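Side-chain contacts in DUF7790 domain-containing protein (Leptospira interrogans serogroup Icterohaemorrhagiae serovar copenhageni, PDB 6ULO), which is of unknown function but is probably membrane-attached and has a domain probably related to NADP-binding Rossmann folds: residues T103-F106 against L107-S110; I182-L185 against A186-K190. All blocks are in the same frame, centred on the assembly; numbering follows the deposited sequence.

Interaction 1. Residues T103-F106 against L107-S110; sequences TILF and LQKS
Phe106 O takes the hydroxyl of Ser110 at 2.8 Å from OG, and a second, weak bond from Lys109 N, 3.2 Å from the same oxygen. This is the C-terminal end of helix 94-109, where the last turn of the α-helix runs out and Ser110 is the first residue to leave helical backbone angles. With OG anti to the carbonyl carbon, on the side of the backbone N (chi1 -69°), the hydroxyl is placed over the helix end, meeting the Phe106 carbonyl from above its plane, 39° out of it, rather than on a lone pair. The preceding carbonyls, Thr103 O and Ile104 O, are bonded in i to i+4 fashion by Leu107 N and Gln108 N; Lys109 N is divided between Leu105 O, 3.2 Å away, and the weak bond to Phe106 O.

Among the side chains, Thr103-Leu107 and Ile104-Gln108 meet four residues apart, Leu105-Gln108 three apart. Leu107 lies alongside Thr103 and points the same way, its CD1 4.0 Å from Thr103 CG2, and Leu107 goes on to touch Phe116, Tyr179, Ile182 and Ala186. Thr103 OG1 is meanwhile bonded by the indole NE1 of Trp120, a ring that also meets Phe106 edge-to-face. Gln108 runs extended back along the helix, with CG 3.3 Å from Ile104 O, and slants across Ile104, whose CG2 is 4.0 Å from the amide NE2. That NE2 donates to Ala186 O of helix 176-187, which fixes the rotation of the amide. Leu105 crosses Gln108 at about a right angle, near the oxygen end of the amide, and the branch that touches is CD1, 4.2 Å from Gln108 OE1.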
ATOM      1  N   THR A 103      -1.793  10.123  -8.770  1.00 10.42           N
ATOM      2  CA  THR A 103      -0.438   9.586  -8.887  1.00 10.43           C
ATOM      3  C   THR A 103      -0.307   8.655 -10.094  1.00  9.69           C
ATOM      4  O   THR A 103       0.696   8.717 -10.828  1.00 11.17           O
ATOM      5  CB  THR A 103      -0.090   8.885  -7.579  1.00 10.37           C
ATOM      6  OG1 THR A 103       0.234   9.889  -6.636  1.00 12.30           O
ATOM      7  CG2 THR A 103       1.061   7.865  -7.703  1.00 11.57           C
ATOM      8  N   ILE A 104      -1.314   7.801 -10.331  1.00  9.61           N
ATOM      9  CA  ILE A 104      -1.233   6.888 -11.464  1.00 10.02           C
ATOM     10  C   ILE A 104      -1.228   7.649 -12.787  1.00 10.65           C
ATOM     11  O   ILE A 104      -0.470   7.318 -13.709  1.00 11.11           O
ATOM     12  CB  ILE A 104      -2.387   5.866 -11.368  1.00 11.71           C
ATOM     13  CG1 ILE A 104      -2.157   4.970 -10.148  1.00 12.43           C
ATOM     14  CG2 ILE A 104      -2.543   5.063 -12.670  1.00 12.94           C
ATOM     15  CD1 ILE A 104      -3.397   4.232  -9.675  1.00 14.13           C
ATOM     16  N   LEU A 105      -2.081   8.666 -12.911  1.00 11.21           N
ATOM     17  CA  LEU A 105      -2.078   9.497 -14.114  1.00 11.04           C
ATOM     18  C   LEU A 105      -0.717  10.142 -14.311  1.00 10.98           C
ATOM     19  O   LEU A 105      -0.170  10.146 -15.428  1.00 12.39           O
ATOM     20  CB  LEU A 105      -3.166  10.550 -13.972  1.00 12.52           C
ATOM     21  CG  LEU A 105      -3.241  11.627 -15.050  1.00 13.34           C
ATOM     22  CD1 LEU A 105      -3.548  11.064 -16.446  1.00 15.41           C
ATOM     23  CD2 LEU A 105      -4.303  12.688 -14.631  1.00 15.29           C
ATOM     24  N   PHE A 106      -0.128  10.669 -13.221  1.00 10.58           N
ATOM     25  CA  PHE A 106       1.191  11.304 -13.354  1.00 11.07           C
ATOM     26  C   PHE A 106       2.256  10.288 -13.756  1.00 10.99           C
ATOM     27  O   PHE A 106       3.107  10.586 -14.595  1.00 11.27           O
ATOM     28  CB  PHE A 106       1.608  11.994 -12.067  1.00 11.84           C
ATOM     29  CG  PHE A 106       0.802  13.202 -11.682  1.00 11.26           C
ATOM     30  CD1 PHE A 106      -0.138  13.777 -12.530  1.00 11.91           C
ATOM     31  CD2 PHE A 106       1.022  13.786 -10.420  1.00 12.01           C
ATOM     32  CE1 PHE A 106      -0.838  14.902 -12.134  1.00 11.92           C
ATOM     33  CE2 PHE A 106       0.332  14.909 -10.015  1.00 12.77           C
ATOM     34  CZ  PHE A 106      -0.602  15.484 -10.890  1.00 12.80           C
ATOM     35  N   LEU A 107       2.208   9.077 -13.205  1.00 11.51           N
ATOM     36  CA  LEU A 107       3.149   8.033 -13.617  1.00 11.14           C
ATOM     37  C   LEU A 107       3.020   7.735 -15.101  1.00 11.20           C
ATOM     38  O   LEU A 107       4.025   7.631 -15.811  1.00 12.26           O
ATOM     39  CB  LEU A 107       2.904   6.738 -12.826  1.00 11.25           C
ATOM     40  CG  LEU A 107       3.348   6.784 -11.360  1.00 11.25           C
ATOM     41  CD1 LEU A 107       2.713   5.599 -10.608  1.00 12.29           C
ATOM     42  CD2 LEU A 107       4.884   6.732 -11.273  1.00 11.92           C
ATOM     43  N   GLN A 108       1.780   7.567 -15.581  1.00 11.44           N
ATOM     44  CA  GLN A 108       1.568   7.289 -17.001  1.00 11.84           C
ATOM     45  C   GLN A 108       2.214   8.338 -17.893  1.00 11.80           C
ATOM     46  O   GLN A 108       2.778   8.001 -18.934  1.00 13.18           O
ATOM     47  CB  GLN A 108       0.072   7.194 -17.306  1.00 13.31           C
ATOM     48  CG  GLN A 108      -0.559   5.937 -16.683  1.00 12.83           C
ATOM     49  CD  GLN A 108      -2.052   5.945 -16.743  1.00 13.80           C
ATOM     50  OE1 GLN A 108      -2.668   7.005 -16.892  1.00 15.93           O
ATOM     51  NE2 GLN A 108      -2.649   4.768 -16.617  1.00 14.94           N
ATOM     52  N   LYS A 109       2.153   9.607 -17.500  1.00 12.62           N
ATOM     53  CA  LYS A 109       2.619  10.686 -18.346  1.00 14.41           C
ATOM     54  C   LYS A 109       4.072  11.054 -18.111  1.00 14.61           C
ATOM     55  O   LYS A 109       4.622  11.827 -18.884  1.00 18.04           O
ATOM     56  CB  LYS A 109       1.735  11.917 -18.131  1.00 15.46           C
ATOM     57  CG  LYS A 109       0.285  11.690 -18.546  1.00 19.11           C
ATOM     58  CD  LYS A 109       0.163  11.310 -19.994  1.00 22.27           C
ATOM     59  CE  LYS A 109      -1.305  11.233 -20.364  1.00 25.59           C
ATOM     60  NZ  LYS A 109      -1.487  10.957 -21.794  1.00 27.46           N
ATOM     61  N   SER A 110       4.725  10.533 -17.075  1.00 12.89           N
ATOM     62  CA  SER A 110       6.054  10.990 -16.648  1.00 12.41           C
ATOM     63  C   SER A 110       7.099   9.955 -17.061  1.00 12.62           C
ATOM     64  O   SER A 110       7.236   8.909 -16.414  1.00 13.25           O
ATOM     65  CB  SER A 110       6.059  11.211 -15.132  1.00 12.72           C
ATOM     66  OG  SER A 110       5.252  12.320 -14.780  1.00 14.20           O
TER

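Interaction 2. Residues I182-L185 against A186-K190; sequences IRKL and AIEGK
Arg183 and Ile187 slant across one another one turn apart, the guanidinium laid with one face over the tip of the isoleucine: Ile187 CD1 sits 3.8 Å above the plane, over its centre, close to CZ. Both belong to the last turns of helix 176-187, which closes in a Schellman motif at Gly189, whose positive phi of 77° turns the chain out towards strand 191-195. The hallmark bond joins Lys190 N to Leu185 O at 2.9 Å, while Gly189 N bonds Ala186 O.

Arg183 leaves the helix with CG anti to the backbone N (chi1 178°) and stays extended to NE, bringing its polar end to helix 94-109. There NE bonds Leu107 O and NH2 bonds Gln108 O, so the hydrophobic cover on the face and the two bonds together set the group's orientation.

Lys184 and Glu188 also meet at a slant. Their closest touch is from the methylene Lys184 CE to Glu188 OE2, 3.3 Å; Lys184 NZ is 4.4 Å from that oxygen, too far for a salt bridge, though the charges may still attract. Glu188 OE1 instead forms a salt bridge with Lys190 NZ, 2.8 Å away, which comes from above the carboxylate plane and also pairs with Glu20. This lysine is extended, and its aliphatic part crosses Leu185 at about a right angle. Leu185, itself packed on Ile87 and Ile191 of the sheet, makes the touch through one branch, CD2, 3.7 Å from Lys190 CD.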
ATOM      1  N   ILE A 182       7.272   0.497 -11.824  1.00 11.22           N
ATOM      2  CA  ILE A 182       5.988   1.037 -11.382  1.00 11.45           C
ATOM      3  C   ILE A 182       5.269   1.737 -12.526  1.00 10.82           C
ATOM      4  O   ILE A 182       4.048   1.575 -12.708  1.00 11.75           O
ATOM      5  CB  ILE A 182       6.210   1.969 -10.166  1.00 11.61           C
ATOM      6  CG1 ILE A 182       6.639   1.133  -8.946  1.00 12.19           C
ATOM      7  CG2 ILE A 182       4.977   2.808  -9.863  1.00 11.72           C
ATOM      8  CD1 ILE A 182       5.624   0.066  -8.511  1.00 12.74           C
ATOM      9  N   ARG A 183       6.004   2.501 -13.344  1.00 11.25           N
ATOM     10  CA  ARG A 183       5.357   3.175 -14.466  1.00 10.97           C
ATOM     11  C   ARG A 183       4.771   2.175 -15.450  1.00 11.16           C
ATOM     12  O   ARG A 183       3.689   2.410 -16.012  1.00 11.47           O
ATOM     13  CB  ARG A 183       6.363   4.081 -15.169  1.00 11.98           C
ATOM     14  CG  ARG A 183       5.725   4.775 -16.388  1.00 12.48           C
ATOM     15  CD  ARG A 183       6.547   5.915 -16.922  1.00 12.46           C
ATOM     16  NE  ARG A 183       5.812   6.680 -17.935  1.00 12.00           N
ATOM     17  CZ  ARG A 183       6.122   6.694 -19.223  1.00 12.65           C
ATOM     18  NH1 ARG A 183       7.175   5.992 -19.653  1.00 14.25           N
ATOM     19  NH2 ARG A 183       5.401   7.429 -20.059  1.00 14.40           N
ATOM     20  N   LYS A 184       5.468   1.063 -15.678  1.00 11.66           N
ATOM     21  CA  LYS A 184       4.953   0.039 -16.577  1.00 11.19           C
ATOM     22  C   LYS A 184       3.616  -0.501 -16.077  1.00 10.82           C
ATOM     23  O   LYS A 184       2.637  -0.579 -16.838  1.00 11.79           O
ATOM     24  CB  LYS A 184       5.971  -1.086 -16.717  1.00 12.58           C
ATOM     25  CG  LYS A 184       5.491  -2.179 -17.670  1.00 15.46           C
ATOM     26  CD  LYS A 184       6.452  -3.328 -17.723  1.00 17.94           C
ATOM     27  CE  LYS A 184       6.061  -4.382 -18.722  1.00 24.03           C
ATOM     28  NZ  LYS A 184       6.714  -5.665 -18.377  1.00 28.72           N
ATOM     29  N   LEU A 185       3.527  -0.824 -14.783  1.00 11.03           N
ATOM     30  CA  LEU A 185       2.241  -1.235 -14.213  1.00 11.19           C
ATOM     31  C   LEU A 185       1.185  -0.154 -14.395  1.00 10.53           C
ATOM     32  O   LEU A 185       0.026  -0.460 -14.709  1.00 11.34           O
ATOM     33  CB  LEU A 185       2.392  -1.578 -12.735  1.00 11.84           C
ATOM     34  CG  LEU A 185       3.327  -2.738 -12.397  1.00 13.26           C
ATOM     35  CD1 LEU A 185       3.321  -2.972 -10.859  1.00 13.44           C
ATOM     36  CD2 LEU A 185       2.921  -4.026 -13.146  1.00 14.07           C
ATOM     37  N   ALA A 186       1.553   1.118 -14.176  1.00 10.59           N
ATOM     38  CA  ALA A 186       0.578   2.196 -14.304  1.00 11.14           C
ATOM     39  C   ALA A 186       0.030   2.253 -15.717  1.00 10.72           C
ATOM     40  O   ALA A 186      -1.183   2.353 -15.915  1.00 10.88           O
ATOM     41  CB  ALA A 186       1.184   3.531 -13.893  1.00 11.68           C
ATOM     42  N   ILE A 187       0.927   2.217 -16.710  1.00 11.19           N
ATOM     43  CA  ILE A 187       0.528   2.273 -18.112  1.00 11.53           C
ATOM     44  C   ILE A 187      -0.402   1.112 -18.456  1.00 11.82           C
ATOM     45  O   ILE A 187      -1.341   1.271 -19.248  1.00 12.74           O
ATOM     46  CB  ILE A 187       1.791   2.293 -18.999  1.00 12.41           C
ATOM     47  CG1 ILE A 187       2.444   3.651 -18.897  1.00 12.80           C
ATOM     48  CG2 ILE A 187       1.431   1.988 -20.470  1.00 13.67           C
ATOM     49  CD1 ILE A 187       3.825   3.715 -19.561  1.00 13.65           C
ATOM     50  N   GLU A 188      -0.150  -0.060 -17.901  1.00 11.20           N
ATOM     51  CA  GLU A 188      -0.896  -1.268 -18.209  1.00 11.43           C
ATOM     52  C   GLU A 188      -2.210  -1.375 -17.464  1.00 11.30           C
ATOM     53  O   GLU A 188      -2.921  -2.362 -17.659  1.00 12.84           O
ATOM     54  CB  GLU A 188       0.003  -2.489 -17.937  1.00 12.13           C
ATOM     55  CG  GLU A 188       1.120  -2.555 -18.958  1.00 12.48           C
ATOM     56  CD  GLU A 188       2.169  -3.619 -18.711  1.00 13.79           C
ATOM     57  OE1 GLU A 188       2.260  -4.172 -17.597  1.00 14.28           O
ATOM     58  OE2 GLU A 188       2.962  -3.862 -19.656  1.00 15.07           O
ATOM     59  N   GLY A 189      -2.561  -0.406 -16.624  1.00 11.21           N
ATOM     60  CA  GLY A 189      -3.796  -0.480 -15.884  1.00 11.73           C
ATOM     61  C   GLY A 189      -3.733  -1.419 -14.703  1.00 10.98           C
ATOM     62  O   GLY A 189      -4.773  -1.822 -14.164  1.00 12.67           O
ATOM     63  N   LYS A 190      -2.528  -1.758 -14.253  1.00 10.44           N
ATOM     64  CA  LYS A 190      -2.324  -2.749 -13.213  1.00 10.22           C
ATOM     65  C   LYS A 190      -2.185  -2.161 -11.833  1.00 10.42           C
ATOM     66  O   LYS A 190      -1.930  -2.927 -10.896  1.00 11.42           O
ATOM     67  CB  LYS A 190      -1.110  -3.609 -13.553  1.00 10.60           C
ATOM     68  CG  LYS A 190      -1.257  -4.419 -14.839  1.00 11.58           C
ATOM     69  CD  LYS A 190       0.024  -5.154 -15.164  1.00 11.36           C
ATOM     70  CE  LYS A 190      -0.163  -6.099 -16.323  1.00 12.45           C
ATOM     71  NZ  LYS A 190       1.173  -6.617 -16.753  1.00 13.97           N
TER

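Interactions 1 and 2 each finish a helix, 94-109 and 176-187, and their centres are 9 Å apart on the same side of the chain's centre. In both, buried residues (Phe106 and Leu107; Ile182, Leu185 and Ala186) sit beside an exposed lysine, Lys109 or Lys184. Between them lies a shared hydrophobic seam, Leu107 CD1 against Ile182 CG2 at 3.7 Å, bordered by reciprocal side-chain-to-carbonyl bonds. The endings differ in chemistry. Interaction 1 closes with a serine hydroxyl on a backbone carbonyl and has no salt bridge between its segments, whereas interaction 2 closes with a glycine turn, carries a salt bridge and leads directly into edge strand 191-195.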